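Local coordinates for DNA-3-methyladenine glycosidase II, putative (Deinococcus radiodurans, PDB 2YG9), which belongs to the HhH-GPD superfamily of base excision DNA repair proteins, with an all-helical fold containing a helix-hairpin-helix motif, at residues V93-L98 with A124-G129; A146-L151 with W157-F162. One frame throughout, in Å; residues are numbered along the deposited sequence.

Contact 1 (V93-L98 with A124-G129); sequences VVPAAL and AAAVSG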
loop_
_atom_site.group_PDB
_atom_site.type_symbol
_atom_site.label_atom_id
_atom_site.label_comp_id
_atom_site.label_asym_id
_atom_site.label_seq_id
_atom_site.Cartn_x
_atom_site.Cartn_y
_atom_site.Cartn_z
ATOM N N VAL A 93 17.770 -8.550 -3.157
ATOM C CA VAL A 93 17.007 -7.296 -3.135
ATOM C C VAL A 93 17.385 -6.526 -1.876
ATOM O O VAL A 93 16.669 -6.471 -0.876
ATOM C CB VAL A 93 15.494 -7.514 -3.298
ATOM C CG1 VAL A 93 14.766 -6.151 -3.378
ATOM C CG2 VAL A 93 15.230 -8.372 -4.542
ATOM N N VAL A 94 18.565 -5.923 -1.984
ATOM C CA VAL A 94 19.198 -5.184 -0.924
ATOM C C VAL A 94 19.791 -3.953 -1.610
ATOM O O VAL A 94 20.355 -4.086 -2.709
ATOM C CB VAL A 94 20.303 -6.064 -0.264
ATOM C CG1 VAL A 94 21.012 -5.281 0.775
ATOM C CG2 VAL A 94 19.682 -7.373 0.352
ATOM N N PRO A 95 19.660 -2.762 -1.008
ATOM C CA PRO A 95 20.081 -1.517 -1.675
ATOM C C PRO A 95 21.506 -1.489 -2.261
ATOM O O PRO A 95 21.691 -1.138 -3.429
ATOM C CB PRO A 95 19.907 -0.466 -0.580
ATOM C CG PRO A 95 18.804 -1.003 0.272
ATOM C CD PRO A 95 19.023 -2.484 0.296
ATOM N N ALA A 96 22.498 -1.875 -1.486
ATOM C CA ALA A 96 23.877 -1.798 -1.957
ATOM C C ALA A 96 24.104 -2.798 -3.078
ATOM O O ALA A 96 24.833 -2.532 -4.010
ATOM C CB ALA A 96 24.876 -2.034 -0.791
ATOM N N ALA A 97 23.484 -3.963 -2.986
ATOM C CA ALA A 97 23.629 -4.976 -4.005
ATOM C C ALA A 97 22.995 -4.529 -5.325
ATOM O O ALA A 97 23.608 -4.651 -6.393
ATOM C CB ALA A 97 23.023 -6.322 -3.509
ATOM N N LEU A 98 21.797 -3.961 -5.264
ATOM C CA LEU A 98 21.085 -3.508 -6.468
ATOM C C LEU A 98 21.802 -2.380 -7.226
ATOM O O LEU A 98 21.636 -2.245 -8.427
ATOM C CB LEU A 98 19.661 -3.058 -6.123
ATOM C CG LEU A 98 18.716 -4.213 -5.864
ATOM C CD1 LEU A 98 17.358 -3.738 -5.352
ATOM C CD2 LEU A 98 18.575 -5.007 -7.125
ATOM N N ALA A 124 19.467 3.948 -4.114
ATOM C CA ALA A 124 20.350 5.093 -3.917
ATOM C C ALA A 124 19.917 5.884 -2.722
ATOM O O ALA A 124 20.743 6.305 -1.940
ATOM C CB ALA A 124 20.394 5.990 -5.205
ATOM N N ALA A 125 18.612 5.979 -2.506
ATOM C CA ALA A 125 18.064 6.723 -1.380
ATOM C C ALA A 125 18.360 5.998 -0.057
ATOM O O ALA A 125 18.636 6.639 0.962
ATOM C CB ALA A 125 16.544 6.969 -1.600
ATOM N N ALA A 126 18.355 4.674 -0.101
ATOM C CA ALA A 126 18.673 3.837 1.056
ATOM C C ALA A 126 20.167 3.950 1.425
ATOM O O ALA A 126 20.500 4.127 2.598
ATOM C CB ALA A 126 18.263 2.381 0.785
ATOM N N VAL A 127 21.062 3.884 0.444
ATOM C CA VAL A 127 22.497 3.861 0.745
ATOM C C VAL A 127 22.997 5.252 1.137
ATOM O O VAL A 127 23.951 5.366 1.909
ATOM C CB VAL A 127 23.324 3.242 -0.390
ATOM C CG1 VAL A 127 22.762 1.830 -0.695
ATOM C CG2 VAL A 127 23.368 4.123 -1.602
ATOM N N SER A 128 22.320 6.286 0.639
ATOM C CA SER A 128 22.672 7.668 0.939
ATOM C C SER A 128 22.049 8.157 2.236
ATOM O O SER A 128 22.385 9.228 2.699
ATOM C CB SER A 128 22.342 8.573 -0.265
ATOM O OG SER A 128 20.948 8.818 -0.455
ATOM N N GLY A 129 21.160 7.371 2.839
ATOM C CA GLY A 129 20.482 7.756 4.062
ATOM C C GLY A 129 19.276 8.677 3.894
ATOM O O GLY A 129 18.690 9.115 4.905
#
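The Pro95 ring turns its CB and CG corner toward the methyl group of Ala126. Pro95 CG lies 3.5 Å from Ala126 CB, closer than usual for two carbons, and Pro95 CB adds a second touch. The flat group here is the Ala124 carbonyl, which is gripped twice. Ser128 N and Ser128 OG donate to Ala124 O from opposite faces of its plane, the hydroxyl at 2.9 Å and tilted 27° from that plane. Val127 widens the apolar patch. Its chi1 of -55° sets CG1 anti to the carbonyl carbon and beside its own N. That methyl meets Pro95 CB at 3.7 Å, and Ala96 CB stands looser beside it. Gly129, at positive phi, closes the last turn of helix 113-127 in a Schellman motif, with a weak bond from Gly129 N to Ala126 O. Pro95 opens the other helix, directly after the N-cap position at Val94. The contact is plain surface packing of short helix 95-98 against the C-terminal end of helix 113-127. Phe62 of helix 61-71 touches Pro95, Phe133 from a loop touches Ala126, and Leu99 touches Val127.

Contact 2 (A146-L151 with W157-F162); sequences AELVQL and WTAEMF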
loop_
_atom_site.group_PDB
_atom_site.type_symbol
_atom_site.label_atom_id
_atom_site.label_comp_id
_atom_site.label_asym_id
_atom_site.label_seq_id
_atom_site.Cartn_x
_atom_site.Cartn_y
_atom_site.Cartn_z
ATOM N N ALA A 146 6.083 11.710 2.050
ATOM C CA ALA A 146 6.782 12.781 1.359
ATOM C C ALA A 146 8.135 12.285 0.825
ATOM O O ALA A 146 8.540 12.640 -0.287
ATOM C CB ALA A 146 6.981 13.980 2.293
ATOM N N GLU A 147 8.833 11.453 1.597
ATOM C CA GLU A 147 10.126 10.961 1.132
ATOM C C GLU A 147 10.009 9.971 -0.010
ATOM O O GLU A 147 10.852 9.958 -0.910
ATOM C CB GLU A 147 10.936 10.348 2.279
ATOM C CG GLU A 147 11.430 11.356 3.300
ATOM C CD GLU A 147 12.091 12.601 2.695
ATOM O OE1 GLU A 147 13.135 12.471 1.975
ATOM O OE2 GLU A 147 11.551 13.718 2.951
ATOM N N LEU A 148 9.005 9.089 0.051
ATOM C CA LEU A 148 8.754 8.156 -1.054
ATOM C C LEU A 148 8.352 8.868 -2.349
ATOM O O LEU A 148 8.842 8.536 -3.445
ATOM C CB LEU A 148 7.692 7.136 -0.660
ATOM C CG LEU A 148 8.135 6.112 0.383
ATOM C CD1 LEU A 148 6.907 5.348 0.817
ATOM C CD2 LEU A 148 9.209 5.188 -0.161
ATOM N N VAL A 149 7.447 9.841 -2.225
ATOM C CA VAL A 149 6.995 10.679 -3.343
ATOM C C VAL A 149 8.137 11.332 -4.119
ATOM O O VAL A 149 8.024 11.505 -5.320
ATOM C CB VAL A 149 5.951 11.766 -2.870
ATOM C CG1 VAL A 149 5.764 12.918 -3.908
ATOM C CG2 VAL A 149 4.617 11.058 -2.596
ATOM N N GLN A 150 9.225 11.661 -3.441
ATOM C CA GLN A 150 10.382 12.298 -4.124
ATOM C C GLN A 150 11.085 11.371 -5.090
ATOM O O GLN A 150 11.842 11.827 -5.940
ATOM C CB GLN A 150 11.404 12.851 -3.123
ATOM C CG GLN A 150 10.945 14.115 -2.497
ATOM C CD GLN A 150 10.486 15.184 -3.517
ATOM O OE1 GLN A 150 11.305 15.693 -4.317
ATOM N NE2 GLN A 150 9.165 15.503 -3.507
ATOM N N LEU A 151 10.829 10.074 -4.989
ATOM C CA LEU A 151 11.444 9.114 -5.904
ATOM C C LEU A 151 10.678 9.137 -7.217
ATOM O O LEU A 151 9.429 9.237 -7.197
ATOM C CB LEU A 151 11.439 7.700 -5.309
ATOM C CG LEU A 151 12.209 7.545 -3.983
ATOM C CD1 LEU A 151 11.950 6.152 -3.372
ATOM C CD2 LEU A 151 13.690 7.819 -4.205
ATOM N N TRP A 157 -0.111 7.855 -4.238
ATOM C CA TRP A 157 -0.918 6.618 -4.209
ATOM C C TRP A 157 -0.063 5.382 -3.896
ATOM O O TRP A 157 -0.376 4.577 -3.031
ATOM C CB TRP A 157 -1.657 6.457 -5.544
ATOM C CG TRP A 157 -2.487 5.213 -5.568
ATOM C CD1 TRP A 157 -3.745 5.062 -5.048
ATOM C CD2 TRP A 157 -2.110 3.948 -6.086
ATOM N NE1 TRP A 157 -4.168 3.781 -5.211
ATOM C CE2 TRP A 157 -3.196 3.067 -5.860
ATOM C CE3 TRP A 157 -0.968 3.466 -6.753
ATOM C CZ2 TRP A 157 -3.182 1.727 -6.273
ATOM C CZ3 TRP A 157 -0.948 2.122 -7.157
ATOM C CH2 TRP A 157 -2.044 1.262 -6.893
ATOM N N THR A 158 1.031 5.225 -4.616
ATOM C CA THR A 158 1.969 4.143 -4.361
ATOM C C THR A 158 2.530 4.194 -2.922
ATOM O O THR A 158 2.641 3.169 -2.240
ATOM C CB THR A 158 3.164 4.180 -5.397
ATOM O OG1 THR A 158 2.640 4.025 -6.706
ATOM C CG2 THR A 158 4.180 3.101 -5.106
ATOM N N ALA A 159 2.922 5.387 -2.479
ATOM C CA ALA A 159 3.421 5.588 -1.103
ATOM C C ALA A 159 2.394 5.160 -0.069
ATOM O O ALA A 159 2.705 4.438 0.876
ATOM C CB ALA A 159 3.842 7.064 -0.899
ATOM N N GLU A 160 1.139 5.529 -0.305
ATOM C CA GLU A 160 0.018 5.216 0.588
ATOM C C GLU A 160 -0.351 3.746 0.595
ATOM O O GLU A 160 -0.673 3.193 1.637
ATOM C CB GLU A 160 -1.200 6.043 0.170
ATOM C CG GLU A 160 -1.068 7.509 0.490
ATOM C CD GLU A 160 -2.265 8.373 0.039
ATOM O OE1 GLU A 160 -2.880 8.067 -1.016
ATOM O OE2 GLU A 160 -2.576 9.385 0.739
ATOM N N MET A 161 -0.289 3.108 -0.570
ATOM C CA MET A 161 -0.517 1.681 -0.670
ATOM C C MET A 161 0.590 0.923 0.091
ATOM O O MET A 161 0.369 -0.139 0.672
ATOM C CB MET A 161 -0.503 1.254 -2.142
ATOM C CG MET A 161 -1.729 1.631 -2.982
ATOM S SD MET A 161 -3.293 1.221 -2.207
ATOM C CE MET A 161 -3.754 2.750 -1.448
ATOM N N PHE A 162 1.796 1.446 0.004
ATOM C CA PHE A 162 2.954 0.878 0.714
ATOM C C PHE A 162 2.808 0.949 2.259
ATOM O O PHE A 162 3.040 -0.018 3.001
ATOM C CB PHE A 162 4.229 1.575 0.214
ATOM C CG PHE A 162 5.496 1.131 0.909
ATOM C CD1 PHE A 162 6.061 -0.095 0.627
ATOM C CD2 PHE A 162 6.083 1.927 1.860
ATOM C CE1 PHE A 162 7.224 -0.514 1.301
ATOM C CE2 PHE A 162 7.246 1.530 2.509
ATOM C CZ PHE A 162 7.824 0.338 2.208
#
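Leu148 and Ala159 pack together where the two helices of a helix-hairpin-helix motif meet, the hallmark of the HhH-GPD superfamily. Helix 141-149 leads through a short hairpin into helix 156-166. The helices come closest at these two residues, whose CA atoms are 5.9 Å apart. The small methyl of Ala159 permits this approach. Leu148 CB lies 3.9 Å from Ala159 CB, and Leu148 CD1 touches the same methyl. The tight side continues to Phe162, one turn further along the second helix. Its CG is anti to the backbone N (chi1 177°), which carries the ring over to Leu148. Leu65 of helix 61-71 touches both Leu148 and Phe162, and Pro61 also meets the Phe162 ring. Leu148, Ala159 and Phe162 are all buried.

The looser side is at Val149, which is partly exposed. Its CG2 comes only within 4.4 Å of Ala159 CB. Trp157, pointing away from the first helix, is exposed, but its NE1 is bonded to Asp177 OD2. Met161 CG covers one face of the indole, 3.5 Å above its plane and offset toward the rim. Glu160 also points away but is buried. Its carboxylate is satisfied by a salt bridge to Arg156 through OE2 and a hydrogen bond to Ser174 through OE1. On the tight side, Leu148 and Phe162 cross at about a right angle. Leu148 CD1 approaches the ring obliquely, 3.7 Å from Phe162 CD2.

How the contacts relate
Contact 1 is a surface contact, its centre about 21 Å from the centre of the chain. Contact 2 is buried, its centre about 9 Å from the same point. The centres of the two contacts are about 17 Å apart. They follow one another along the chain and share no helix, but helix 141-149 of contact 2 is the next helix after 113-127 of contact 1. The two also touch, through Ala125 CB and Leu151 CD2 at 4.0 Å. Both are apolar across the interface. Contact 1 relies on small groups, a proline ring and methyls, at helix ends. Contact 2 uses larger leucine and phenylalanine side chains around one alanine. Helix 61-71 backs both, through Phe62 in contact 1 and Leu65 in contact 2.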